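Local atomic coordinates of levansucrase (Bacillus subtilis, PDB entry 1OYG), a protein that belongs to the levansucrase and invertase family of carbohydrate-active enzymes and folds as a single-chain five-bladed beta-propeller. Residues Tyr15-Ile20 with Val301-Ile306; Ile20-Met25 with Ala255-Ser260; Leu26-Gln31 with Asn366-Val371; Arg115-Ser120 with Asn183-Tyr188. All coordinates share one frame; numbering follows the deposited sequence.

Contact 1: residues Tyr15-Ile20 with Val301-Ile306; sequences YGISHI and VMKPLI
Ile17 meets the 301-306 segment with both of its branches. Its CG2 methyl sits 3.1 Å from Pro304 O and also lies against the methylenes of Lys303, while CD1, at the end of the other branch, touches Pro304 CB at 4.0 Å. With CG1 set between the backbone N and the carbonyl carbon (chi1 66°), CG2 is turned to Lys303 and the Pro304 carbonyl, and CD1 to the proline ring. Lys303 runs antiparallel alongside Ile17, its chain extended beyond CG, and NZ arrives 2.9 Å from Gly16 O in a hydrogen bond tilted out of the carbonyl plane.

Next along the chain, Ser18 and Ile306 form a parallel beta bridge. Ser18 N gives a weak bond to Leu305 O at 3.4 Å, and Ile306 CA makes a CA-H...O contact with Ser18 O at 3.3 Å. A water donates to Leu305 O and bonds Ser18 OG, each at 2.8 Å, so that carbonyl has two partners; Ser18 OG is also bonded to Tyr362 N. Past the bridge, Ile306 CD1 packs on Ile20 CG1 at 3.6 Å, the two side chains crossing at about a right angle.

Further out, Ser18 and Ile20 make backbone bonds with Ala307. Strand 18-19 thus joins one blade of the propeller as its edge strand, parallel to 298-307, whose other neighbour, 285-292, runs antiparallel; Tyr353 of strand 348-355 packs against both Ile20 and Ile306.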
loop_
_atom_site.group_PDB
_atom_site.type_symbol
_atom_site.label_atom_id
_atom_site.label_comp_id
_atom_site.label_asym_id
_atom_site.label_seq_id
_atom_site.Cartn_x
_atom_site.Cartn_y
_atom_site.Cartn_z
ATOM N N TYR A 15 19.348 7.559 11.291
ATOM C CA TYR A 15 19.453 6.093 11.228
ATOM C C TYR A 15 19.822 5.579 9.829
ATOM O O TYR A 15 19.598 4.415 9.506
ATOM C CB TYR A 15 18.170 5.425 11.747
ATOM C CG TYR A 15 17.818 5.871 13.144
ATOM C CD1 TYR A 15 18.436 5.298 14.250
ATOM C CD2 TYR A 15 16.898 6.892 13.360
ATOM C CE1 TYR A 15 18.131 5.713 15.534
ATOM C CE2 TYR A 15 16.589 7.318 14.642
ATOM C CZ TYR A 15 17.212 6.732 15.725
ATOM O OH TYR A 15 16.911 7.152 16.998
ATOM N N GLY A 16 20.401 6.452 9.008
ATOM C CA GLY A 16 20.789 6.101 7.653
ATOM C C GLY A 16 19.642 5.854 6.686
ATOM O O GLY A 16 19.851 5.284 5.618
ATOM N N ILE A 17 18.437 6.283 7.051
ATOM C CA ILE A 17 17.262 6.108 6.204
ATOM C C ILE A 17 16.637 7.462 5.876
ATOM O O ILE A 17 17.000 8.483 6.463
ATOM C CB ILE A 17 16.236 5.156 6.879
ATOM C CG1 ILE A 17 15.645 5.769 8.151
ATOM C CG2 ILE A 17 16.904 3.822 7.204
ATOM C CD1 ILE A 17 14.449 5.017 8.686
ATOM N N SER A 18 15.713 7.465 4.923
ATOM C CA SER A 18 14.998 8.681 4.550
ATOM C C SER A 18 13.823 8.912 5.488
ATOM O O SER A 18 13.390 7.999 6.192
ATOM C CB SER A 18 14.505 8.589 3.111
ATOM O OG SER A 18 15.598 8.381 2.236
ATOM N N HIS A 19 13.303 10.135 5.473
ATOM C CA HIS A 19 12.244 10.541 6.393
ATOM C C HIS A 19 11.212 11.448 5.729
ATOM O O HIS A 19 11.545 12.339 4.941
ATOM C CB HIS A 19 12.844 11.240 7.613
ATOM C CG HIS A 19 13.799 10.378 8.370
ATOM N ND1 HIS A 19 13.382 9.430 9.279
ATOM C CD2 HIS A 19 15.148 10.279 8.315
ATOM C CE1 HIS A 19 14.435 8.795 9.763
ATOM N NE2 HIS A 19 15.519 9.294 9.196
ATOM N N ILE A 20 9.951 11.195 6.060
ATOM C CA ILE A 20 8.849 12.070 5.711
ATOM C C ILE A 20 8.817 13.106 6.822
ATOM O O ILE A 20 8.418 12.800 7.944
ATOM C CB ILE A 20 7.540 11.260 5.632
ATOM C CG1 ILE A 20 7.673 10.187 4.543
ATOM C CG2 ILE A 20 6.337 12.177 5.371
ATOM C CD1 ILE A 20 6.437 9.319 4.332
ATOM N N VAL A 301 16.744 -9.145 6.562
ATOM C CA VAL A 301 15.990 -7.972 6.990
ATOM C C VAL A 301 16.848 -6.752 6.662
ATOM O O VAL A 301 18.019 -6.695 7.028
ATOM C CB VAL A 301 15.672 -8.017 8.498
ATOM C CG1 VAL A 301 14.917 -6.763 8.937
ATOM C CG2 VAL A 301 14.859 -9.258 8.825
ATOM N N MET A 302 16.268 -5.795 5.944
ATOM C CA MET A 302 17.001 -4.610 5.512
ATOM C C MET A 302 16.431 -3.374 6.191
ATOM O O MET A 302 15.328 -3.406 6.740
ATOM C CB MET A 302 16.937 -4.487 3.988
ATOM C CG MET A 302 17.531 -5.694 3.272
ATOM S SD MET A 302 17.330 -5.680 1.485
ATOM C CE MET A 302 18.450 -4.337 1.054
ATOM N N LYS A 303 17.190 -2.287 6.176
ATOM C CA LYS A 303 16.734 -1.057 6.814
ATOM C C LYS A 303 15.564 -0.466 6.021
ATOM O O LYS A 303 15.448 -0.694 4.813
ATOM C CB LYS A 303 17.878 -0.048 6.957
ATOM C CG LYS A 303 18.400 0.536 5.659
ATOM C CD LYS A 303 19.647 1.371 5.919
ATOM C CE LYS A 303 20.158 2.054 4.661
ATOM N NZ LYS A 303 21.347 2.902 4.940
ATOM N N PRO A 304 14.685 0.281 6.684
ATOM C CA PRO A 304 13.561 0.903 5.976
ATOM C C PRO A 304 14.025 1.854 4.879
ATOM O O PRO A 304 15.053 2.504 5.025
ATOM C CB PRO A 304 12.827 1.680 7.075
ATOM C CG PRO A 304 13.295 1.107 8.359
ATOM C CD PRO A 304 14.670 0.585 8.127
ATOM N N LEU A 305 13.265 1.936 3.795
ATOM C CA LEU A 305 13.517 2.941 2.768
ATOM C C LEU A 305 13.162 4.340 3.277
ATOM O O LEU A 305 13.859 5.315 2.981
ATOM C CB LEU A 305 12.732 2.613 1.497
ATOM C CG LEU A 305 13.139 1.310 0.797
ATOM C CD1 LEU A 305 12.396 1.168 -0.518
ATOM C CD2 LEU A 305 14.640 1.243 0.572
ATOM N N ILE A 306 12.084 4.435 4.045
ATOM C CA ILE A 306 11.648 5.721 4.583
ATOM C C ILE A 306 10.807 5.498 5.839
ATOM O O ILE A 306 10.212 4.438 6.018
ATOM C CB ILE A 306 10.868 6.518 3.500
ATOM C CG1 ILE A 306 10.770 7.999 3.868
ATOM C CG2 ILE A 306 9.481 5.929 3.270
ATOM C CD1 ILE A 306 10.438 8.897 2.680
HETATM O O HOH W 1 16.285 5.726 1.671
#

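Contact 2: residues Ile20-Met25 with Ala255-Ser260; sequences ITRHDM and AYYGKS
Two backbone hydrogen bonds hold Arg22 and His23 to the 255-260 loop. Arg22 N donates to Tyr256 O at 3.0 Å, tilted somewhat from that carbonyl's plane, and His23 N donates to Tyr257 O, also at 3.0 Å but in the carbonyl plane. Thr21 is the N-cap of the helix that starts at Arg22, and its OG1 takes a weak bond from Asp24 N at 3.3 Å. Thr21 CA adds a CA-H...O contact to Tyr256 O.

The apolar and aromatic contacts flank these bonds. Arg22 runs alongside Tyr257, with Arg22 CD over one ring face, 4.0 Å from the centroid, in a CH-pi contact. The arginine then bends at chi3 (71°), which turns its guanidinium 52° from the ring plane and away from stacking on it. His23 brings CD2 to 3.3 Å from Lys259 CB, and the lysine chain continues across the imidazole, with CD 3.5 Å from NE2.

The polar ends of Arg22 and Tyr257 find partners elsewhere: Arg22 NE forms a salt bridge with Glu267 on helix 261-273, NH1 bonds Thr310 OG1 and NH2 bonds Thr339 O. Tyr257 OH bonds Leu251 O.

Chemically, the loop carbonyls do for the first two helical N-H groups what Thr21 OG1 does for the third, so the start of the helix is supplied with acceptors. Lys259 NZ, 4.3 Å from His23 NE2, would tend to disfavour a protonated imidazole, whereas Asp24 OD1, in the ring plane at its edge, would favour one, so the charge of His23 is not settled.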
loop_
_atom_site.group_PDB
_atom_site.type_symbol
_atom_site.label_atom_id
_atom_site.label_comp_id
_atom_site.label_asym_id
_atom_site.label_seq_id
_atom_site.Cartn_x
_atom_site.Cartn_y
_atom_site.Cartn_z
ATOM N N ILE A 20 9.951 11.195 6.060
ATOM C CA ILE A 20 8.849 12.070 5.711
ATOM C C ILE A 20 8.817 13.106 6.822
ATOM O O ILE A 20 8.418 12.800 7.944
ATOM C CB ILE A 20 7.540 11.260 5.632
ATOM C CG1 ILE A 20 7.673 10.187 4.543
ATOM C CG2 ILE A 20 6.337 12.177 5.371
ATOM C CD1 ILE A 20 6.437 9.319 4.332
ATOM N N THR A 21 9.276 14.320 6.523
ATOM C CA THR A 21 9.507 15.327 7.555
ATOM C C THR A 21 8.313 16.240 7.747
ATOM O O THR A 21 7.506 16.433 6.842
ATOM C CB THR A 21 10.740 16.195 7.235
ATOM O OG1 THR A 21 10.492 16.990 6.070
ATOM C CG2 THR A 21 11.954 15.346 6.886
ATOM N N ARG A 22 8.237 16.838 8.928
ATOM C CA ARG A 22 7.149 17.742 9.250
ATOM C C ARG A 22 7.177 18.965 8.344
ATOM O O ARG A 22 6.130 19.457 7.938
ATOM C CB ARG A 22 7.234 18.169 10.713
ATOM C CG ARG A 22 7.101 17.013 11.696
ATOM C CD ARG A 22 6.906 17.448 13.125
ATOM N NE ARG A 22 5.585 18.029 13.346
ATOM C CZ ARG A 22 4.473 17.326 13.526
ATOM N NH1 ARG A 22 4.499 16.001 13.542
ATOM N NH2 ARG A 22 3.322 17.957 13.710
ATOM N N HIS A 23 8.370 19.454 8.020
ATOM C CA HIS A 23 8.471 20.644 7.185
ATOM C C HIS A 23 7.874 20.384 5.806
ATOM O O HIS A 23 7.151 21.225 5.276
ATOM C CB HIS A 23 9.916 21.120 7.034
ATOM C CG HIS A 23 10.065 22.258 6.072
ATOM N ND1 HIS A 23 10.149 22.071 4.709
ATOM C CD2 HIS A 23 10.105 23.597 6.272
ATOM C CE1 HIS A 23 10.257 23.244 4.112
ATOM N NE2 HIS A 23 10.234 24.187 5.037
ATOM N N ASP A 24 8.178 19.227 5.226
ATOM C CA ASP A 24 7.667 18.896 3.898
ATOM C C ASP A 24 6.150 18.750 3.920
ATOM O O ASP A 24 5.464 19.299 3.063
ATOM C CB ASP A 24 8.336 17.629 3.354
ATOM C CG ASP A 24 9.792 17.855 2.959
ATOM O OD1 ASP A 24 10.237 19.025 2.906
ATOM O OD2 ASP A 24 10.570 16.921 2.690
ATOM N N MET A 25 5.627 18.041 4.917
ATOM C CA MET A 25 4.187 17.823 5.024
ATOM C C MET A 25 3.424 19.133 5.228
ATOM O O MET A 25 2.305 19.273 4.757
ATOM C CB MET A 25 3.866 16.858 6.173
ATOM C CG MET A 25 4.378 15.438 5.981
ATOM S SD MET A 25 3.747 14.594 4.521
ATOM C CE MET A 25 2.027 14.454 4.899
ATOM N N ALA A 255 15.805 15.140 12.795
ATOM C CA ALA A 255 15.680 14.458 11.503
ATOM C C ALA A 255 14.227 14.321 11.044
ATOM O O ALA A 255 13.957 14.216 9.853
ATOM C CB ALA A 255 16.338 13.083 11.557
ATOM N N TYR A 256 13.298 14.313 11.995
ATOM C CA TYR A 256 11.880 14.165 11.684
ATOM C C TYR A 256 11.212 15.486 11.328
ATOM O O TYR A 256 10.075 15.495 10.883
ATOM C CB TYR A 256 11.156 13.527 12.870
ATOM C CG TYR A 256 11.738 12.198 13.318
ATOM C CD1 TYR A 256 12.363 11.336 12.416
ATOM C CD2 TYR A 256 11.656 11.804 14.646
ATOM C CE1 TYR A 256 12.887 10.122 12.830
ATOM C CE2 TYR A 256 12.183 10.590 15.070
ATOM C CZ TYR A 256 12.795 9.755 14.156
ATOM O OH TYR A 256 13.312 8.546 14.550
ATOM N N TYR A 257 11.924 16.590 11.526
ATOM C CA TYR A 257 11.400 17.930 11.287
ATOM C C TYR A 257 11.914 18.522 9.976
ATOM O O TYR A 257 11.141 19.063 9.190
ATOM C CB TYR A 257 11.775 18.839 12.457
ATOM C CG TYR A 257 11.055 18.494 13.743
ATOM C CD1 TYR A 257 9.996 19.271 14.195
ATOM C CD2 TYR A 257 11.430 17.388 14.505
ATOM C CE1 TYR A 257 9.327 18.961 15.375
ATOM C CE2 TYR A 257 10.770 17.073 15.689
ATOM C CZ TYR A 257 9.719 17.869 16.116
ATOM O OH TYR A 257 9.052 17.574 17.287
ATOM N N GLY A 258 13.218 18.421 9.748
ATOM C CA GLY A 258 13.844 19.005 8.573
ATOM C C GLY A 258 13.930 20.518 8.640
ATOM O O GLY A 258 13.690 21.118 9.689
ATOM N N LYS A 259 14.284 21.120 7.505
ATOM C CA LYS A 259 14.422 22.574 7.323
ATOM C C LYS A 259 15.608 23.213 8.053
ATOM O O LYS A 259 16.570 23.630 7.415
ATOM C CB LYS A 259 13.121 23.314 7.675
ATOM C CG LYS A 259 13.108 24.820 7.336
ATOM C CD LYS A 259 13.481 25.115 5.879
ATOM C CE LYS A 259 13.305 26.586 5.545
ATOM N NZ LYS A 259 13.443 26.846 4.085
ATOM N N SER A 260 15.531 23.308 9.378
ATOM C CA SER A 260 16.533 24.027 10.169
ATOM C C SER A 260 16.299 23.825 11.662
ATOM O O SER A 260 15.254 23.327 12.063
ATOM C CB SER A 260 16.464 25.522 9.869
ATOM O OG SER A 260 15.259 26.072 10.373
#

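Contact 3: residues Leu26-Gln31 with Asn366-Val371; sequences LQIPEQ and NKTGLV
Thr368 OG1 donates to Gln31 OE1 over only 2.5 Å, unusually short even for a hydroxyl-to-amide bond, though the exact length deserves some caution. The same hydroxyl accepts from Leu370 N at 3.1 Å, so its proton is directed at the glutamine while the oxygen also accepts from the backbone. At the other end of the amide, Gln31 NE2 donates to Asn366 O at 2.8 Å; this bond lies in the carbonyl plane and close to the amide plane of Gln31. The two bonds together fix the rotation of the amide and tell its oxygen from its nitrogen. Gln31 gets there by stretching straight out from its helix, CG anti to the backbone N (chi1 -169°) and the next torsion extended as well.

Beside this polar pair, Ile28 CG1 packs 4.0 Å from Leu370 CB, and Gln27 CB meets the Thr368 methyl, CG2, at 3.7 Å. Leu370 CB and CD2 lie 3.4 and 3.6 Å from Gln31 OE1. Tyr37 packs on Gln31, Asn366 and Leu370.

Within the loop, Asn366 ND2 bonds Leu370 O at 2.8 Å, and also Thr430 OG1. Strand 363-374 is an edge strand of a four-stranded antiparallel propeller blade, and the short helix 28-31 lies against it where Thr368 OG1 and Leu370 N form an ST turn, with a glutamine reading the turn's side-chain hydroxyl.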
loop_
_atom_site.group_PDB
_atom_site.type_symbol
_atom_site.label_atom_id
_atom_site.label_comp_id
_atom_site.label_asym_id
_atom_site.label_seq_id
_atom_site.Cartn_x
_atom_site.Cartn_y
_atom_site.Cartn_z
ATOM N N LEU A 26 4.035 20.097 5.915
ATOM C CA LEU A 26 3.378 21.375 6.176
ATOM C C LEU A 26 3.128 22.182 4.903
ATOM O O LEU A 26 2.262 23.055 4.889
ATOM C CB LEU A 26 4.199 22.221 7.160
ATOM C CG LEU A 26 4.027 21.902 8.649
ATOM C CD1 LEU A 26 5.110 22.596 9.459
ATOM C CD2 LEU A 26 2.640 22.313 9.143
ATOM N N GLN A 27 3.888 21.898 3.846
ATOM C CA GLN A 27 3.739 22.600 2.570
ATOM C C GLN A 27 2.582 22.066 1.725
ATOM O O GLN A 27 2.183 22.701 0.756
ATOM C CB GLN A 27 5.028 22.511 1.742
ATOM C CG GLN A 27 6.323 22.869 2.470
ATOM C CD GLN A 27 6.209 24.113 3.320
ATOM O OE1 GLN A 27 5.851 25.180 2.820
ATOM N NE2 GLN A 27 6.513 23.985 4.610
ATOM N N ILE A 28 2.048 20.907 2.089
ATOM C CA ILE A 28 1.073 20.215 1.242
ATOM C C ILE A 28 -0.320 20.876 1.187
ATOM O O ILE A 28 -0.895 20.950 0.112
ATOM C CB ILE A 28 1.009 18.708 1.624
ATOM C CG1 ILE A 28 2.302 18.018 1.171
ATOM C CG2 ILE A 28 -0.216 18.034 1.005
ATOM C CD1 ILE A 28 2.396 16.541 1.509
ATOM N N PRO A 29 -0.883 21.342 2.303
ATOM C CA PRO A 29 -2.183 22.032 2.253
ATOM C C PRO A 29 -2.312 23.128 1.179
ATOM O O PRO A 29 -3.345 23.196 0.512
ATOM C CB PRO A 29 -2.314 22.612 3.662
ATOM C CG PRO A 29 -1.602 21.613 4.513
ATOM C CD PRO A 29 -0.398 21.209 3.689
ATOM N N GLU A 30 -1.291 23.959 1.000
ATOM C CA GLU A 30 -1.323 24.978 -0.048
ATOM C C GLU A 30 -1.062 24.359 -1.424
ATOM O O GLU A 30 -1.723 24.708 -2.397
ATOM C CB GLU A 30 -0.305 26.086 0.236
ATOM C CG GLU A 30 -0.348 27.263 -0.737
ATOM C CD GLU A 30 -1.666 28.025 -0.726
ATOM O OE1 GLU A 30 -2.328 28.082 0.329
ATOM O OE2 GLU A 30 -2.038 28.587 -1.779
ATOM N N GLN A 31 -0.102 23.439 -1.493
ATOM C CA GLN A 31 0.305 22.820 -2.756
ATOM C C GLN A 31 -0.807 21.996 -3.401
ATOM O O GLN A 31 -0.937 21.971 -4.623
ATOM C CB GLN A 31 1.524 21.924 -2.527
ATOM C CG GLN A 31 2.197 21.434 -3.805
ATOM C CD GLN A 31 3.268 20.405 -3.526
ATOM O OE1 GLN A 31 3.189 19.680 -2.533
ATOM N NE2 GLN A 31 4.274 20.344 -4.389
ATOM N N ASN A 366 7.907 16.281 -6.268
ATOM C CA ASN A 366 7.243 17.580 -6.232
ATOM C C ASN A 366 7.612 18.395 -4.993
ATOM O O ASN A 366 6.779 19.121 -4.445
ATOM C CB ASN A 366 5.730 17.387 -6.330
ATOM C CG ASN A 366 5.345 16.549 -7.524
ATOM O OD1 ASN A 366 5.746 16.853 -8.642
ATOM N ND2 ASN A 366 4.578 15.484 -7.299
ATOM N N LYS A 367 8.868 18.246 -4.569
ATOM C CA LYS A 367 9.464 18.947 -3.422
ATOM C C LYS A 367 8.975 18.508 -2.032
ATOM O O LYS A 367 9.745 18.554 -1.082
ATOM C CB LYS A 367 9.343 20.469 -3.574
ATOM C CG LYS A 367 10.011 21.020 -4.826
ATOM C CD LYS A 367 9.853 22.532 -4.908
ATOM C CE LYS A 367 10.423 23.106 -6.200
ATOM N NZ LYS A 367 10.562 24.587 -6.139
ATOM N N THR A 368 7.724 18.065 -1.917
ATOM C CA THR A 368 7.086 17.832 -0.618
ATOM C C THR A 368 6.745 16.377 -0.340
ATOM O O THR A 368 6.525 16.003 0.808
ATOM C CB THR A 368 5.762 18.593 -0.551
ATOM O OG1 THR A 368 4.904 18.136 -1.605
ATOM C CG2 THR A 368 5.951 20.072 -0.824
ATOM N N GLY A 369 6.635 15.578 -1.396
ATOM C CA GLY A 369 6.141 14.220 -1.297
ATOM C C GLY A 369 4.735 14.060 -1.853
ATOM O O GLY A 369 4.300 12.947 -2.118
ATOM N N LEU A 370 4.011 15.162 -2.031
ATOM C CA LEU A 370 2.650 15.094 -2.551
ATOM C C LEU A 370 2.640 14.617 -3.997
ATOM O O LEU A 370 3.344 15.178 -4.835
ATOM C CB LEU A 370 1.983 16.466 -2.494
ATOM C CG LEU A 370 0.595 16.536 -3.144
ATOM C CD1 LEU A 370 -0.395 15.674 -2.376
ATOM C CD2 LEU A 370 0.118 17.976 -3.230
ATOM N N VAL A 371 1.828 13.597 -4.275
ATOM C CA VAL A 371 1.584 13.127 -5.639
ATOM C C VAL A 371 0.087 13.189 -5.969
ATOM O O VAL A 371 -0.290 13.756 -6.988
ATOM C CB VAL A 371 2.154 11.709 -5.872
ATOM C CG1 VAL A 371 1.880 11.237 -7.293
ATOM C CG2 VAL A 371 3.651 11.687 -5.598
#

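Contact 4: residues Arg115-Ser120 with Asn183-Tyr188; sequences RVFKDS and NGVEDY
Residues 116-118 and 183-188 run almost perpendicular to each other, 86° apart, and come nearest at Phe117 and Gly184, whose CA atoms are 7.2 Å apart. In the beta-propeller this is where the loop leaving strand 111-115 meets strand 180-192; 111-115 and 180-192 are the outermost strands of two successive blades.

Side-chain packing carries the contact, and the two segments share no hydrogen bond. The rings of Phe117 and Tyr188 reach in from their two segments and overlap in an offset stack, centroids 4.4 Å apart and planes at 15°. The closest approach is Phe117 CE1 to Tyr188 CZ at 3.3 Å, and Tyr188 OH stands over the centre of the phenylalanine ring. On the opposite face of that ring sits Val116 CG1, 3.7 Å above the plane, so Phe117 is sandwiched between its own neighbour and the tyrosine. Tyr188 holds CG anti to its backbone N (chi1 -172°), an orientation that carries its ring across to the phenylalanine; OH is bonded to Tyr153 OH.

Val185 fills the angle between these groups. Its CG1 reaches Phe117 CE1 at 3.8 Å and Val116 CG1 at 4.0 Å, with the two valines crossing at about a right angle. Lys118 stays at the margin, its ammonium near the Asn183 carbonyl.

The 115-120 loop is also tied to itself: Arg115 NH1 makes a 3.0 Å salt bridge to Asp119 OD1, in the guanidinium plane but from above the carboxylate, while Phe117 O lies over one guanidinium face.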
loop_
_atom_site.group_PDB
_atom_site.type_symbol
_atom_site.label_atom_id
_atom_site.label_comp_id
_atom_site.label_asym_id
_atom_site.label_seq_id
_atom_site.Cartn_x
_atom_site.Cartn_y
_atom_site.Cartn_z
ATOM N N ARG A 115 -12.420 -17.264 -4.538
ATOM C CA ARG A 115 -11.373 -17.141 -3.538
ATOM C C ARG A 115 -10.114 -17.890 -3.950
ATOM O O ARG A 115 -10.181 -18.974 -4.537
ATOM C CB ARG A 115 -11.854 -17.689 -2.197
ATOM C CG ARG A 115 -12.645 -16.689 -1.374
ATOM C CD ARG A 115 -12.930 -17.150 0.030
ATOM N NE ARG A 115 -11.696 -17.343 0.789
ATOM C CZ ARG A 115 -11.606 -18.024 1.927
ATOM N NH1 ARG A 115 -12.679 -18.592 2.462
ATOM N NH2 ARG A 115 -10.431 -18.143 2.532
ATOM N N VAL A 116 -8.970 -17.305 -3.619
ATOM C CA VAL A 116 -7.680 -17.952 -3.825
ATOM C C VAL A 116 -7.542 -19.146 -2.887
ATOM O O VAL A 116 -7.052 -20.199 -3.287
ATOM C CB VAL A 116 -6.515 -16.969 -3.588
ATOM C CG1 VAL A 116 -5.169 -17.705 -3.533
ATOM C CG2 VAL A 116 -6.503 -15.907 -4.674
ATOM N N PHE A 117 -7.991 -18.973 -1.645
ATOM C CA PHE A 117 -7.791 -19.963 -0.592
ATOM C C PHE A 117 -9.084 -20.640 -0.158
ATOM O O PHE A 117 -10.146 -20.023 -0.135
ATOM C CB PHE A 117 -7.161 -19.293 0.633
ATOM C CG PHE A 117 -5.791 -18.735 0.379
ATOM C CD1 PHE A 117 -4.708 -19.582 0.199
ATOM C CD2 PHE A 117 -5.577 -17.363 0.332
ATOM C CE1 PHE A 117 -3.442 -19.072 -0.033
ATOM C CE2 PHE A 117 -4.318 -16.853 0.093
ATOM C CZ PHE A 117 -3.247 -17.708 -0.082
ATOM N N LYS A 118 -8.980 -21.926 0.157
ATOM C CA LYS A 118 -9.988 -22.645 0.929
ATOM C C LYS A 118 -9.701 -22.387 2.403
ATOM O O LYS A 118 -8.556 -22.137 2.774
ATOM C CB LYS A 118 -9.909 -24.155 0.664
ATOM C CG LYS A 118 -10.011 -24.579 -0.800
ATOM C CD LYS A 118 -9.724 -26.074 -0.940
ATOM C CE LYS A 118 -9.676 -26.561 -2.397
ATOM N NZ LYS A 118 -8.979 -25.663 -3.354
ATOM N N ASP A 119 -10.725 -22.467 3.247
ATOM C CA ASP A 119 -10.537 -22.308 4.692
ATOM C C ASP A 119 -9.532 -23.317 5.257
ATOM O O ASP A 119 -8.814 -23.017 6.210
ATOM C CB ASP A 119 -11.870 -22.458 5.433
ATOM C CG ASP A 119 -12.788 -21.260 5.249
ATOM O OD1 ASP A 119 -12.293 -20.140 4.996
ATOM O OD2 ASP A 119 -14.029 -21.359 5.366
ATOM N N SER A 120 -9.487 -24.506 4.660
ATOM C CA SER A 120 -8.595 -25.571 5.110
ATOM C C SER A 120 -7.127 -25.350 4.732
ATOM O O SER A 120 -6.258 -25.999 5.303
ATOM C CB SER A 120 -9.068 -26.918 4.553
ATOM O OG SER A 120 -9.161 -26.890 3.139
ATOM N N ASN A 183 -7.067 -24.198 -9.023
ATOM C CA ASN A 183 -7.046 -25.595 -8.597
ATOM C C ASN A 183 -6.655 -25.755 -7.133
ATOM O O ASN A 183 -7.060 -26.716 -6.474
ATOM C CB ASN A 183 -6.099 -26.394 -9.496
ATOM C CG ASN A 183 -6.497 -26.327 -10.951
ATOM O OD1 ASN A 183 -5.692 -25.977 -11.815
ATOM N ND2 ASN A 183 -7.752 -26.645 -11.229
ATOM N N GLY A 184 -5.887 -24.800 -6.623
ATOM C CA GLY A 184 -5.413 -24.847 -5.255
ATOM C C GLY A 184 -4.157 -24.024 -5.095
ATOM O O GLY A 184 -3.773 -23.287 -5.997
ATOM N N VAL A 185 -3.526 -24.148 -3.935
ATOM C CA VAL A 185 -2.283 -23.453 -3.647
ATOM C C VAL A 185 -1.223 -24.427 -3.154
ATOM O O VAL A 185 -1.521 -25.545 -2.736
ATOM C CB VAL A 185 -2.472 -22.318 -2.604
ATOM C CG1 VAL A 185 -3.510 -21.311 -3.084
ATOM C CG2 VAL A 185 -2.854 -22.878 -1.230
ATOM N N GLU A 186 0.025 -23.985 -3.222
ATOM C CA GLU A 186 1.139 -24.715 -2.638
ATOM C C GLU A 186 2.205 -23.721 -2.192
ATOM O O GLU A 186 2.083 -22.521 -2.432
ATOM C CB GLU A 186 1.707 -25.732 -3.628
ATOM C CG GLU A 186 2.327 -25.139 -4.878
ATOM C CD GLU A 186 2.784 -26.214 -5.844
ATOM O OE1 GLU A 186 1.914 -26.832 -6.485
ATOM O OE2 GLU A 186 4.007 -26.456 -5.950
ATOM N N ASP A 187 3.236 -24.225 -1.526
ATOM C CA ASP A 187 4.309 -23.386 -1.004
ATOM C C ASP A 187 3.750 -22.186 -0.246
ATOM O O ASP A 187 4.171 -21.041 -0.444
ATOM C CB ASP A 187 5.230 -22.950 -2.143
ATOM C CG ASP A 187 6.585 -22.498 -1.653
ATOM O OD1 ASP A 187 7.106 -23.085 -0.678
ATOM O OD2 ASP A 187 7.203 -21.559 -2.188
ATOM N N TYR A 188 2.787 -22.490 0.622
ATOM C CA TYR A 188 2.000 -21.521 1.370
ATOM C C TYR A 188 2.629 -21.359 2.747
ATOM O O TYR A 188 2.584 -22.278 3.563
ATOM C CB TYR A 188 0.574 -22.063 1.488
ATOM C CG TYR A 188 -0.478 -21.147 2.077
ATOM C CD1 TYR A 188 -0.264 -19.780 2.247
ATOM C CD2 TYR A 188 -1.716 -21.662 2.447
ATOM C CE1 TYR A 188 -1.245 -18.969 2.778
ATOM C CE2 TYR A 188 -2.701 -20.857 2.978
ATOM C CZ TYR A 188 -2.465 -19.512 3.138
ATOM O OH TYR A 188 -3.451 -18.710 3.657
#

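Contacts 1, 2 and 3 follow one another along the N-terminal chain, which is laid successively on strand 298-307, the 255-260 loop and strand 363-374. Contacts 1 and 2 share Ile20 and meet where His19 packs on Tyr256; contacts 2 and 3 meet where Asp24 packs on the loop carbonyl of Thr368. Contact 4 stands apart, about 43 Å from contact 3 between centres and on the opposite side of the chain's centre. Contact 3 is buried, the others partly buried. Backbone hydrogen bonds lead in contact 2, a side-chain amide and hydroxyl in contact 3, and aromatic stacking in contact 4; contact 1 mixes a parallel bridge with side-chain packing and a lysine-to-carbonyl bond.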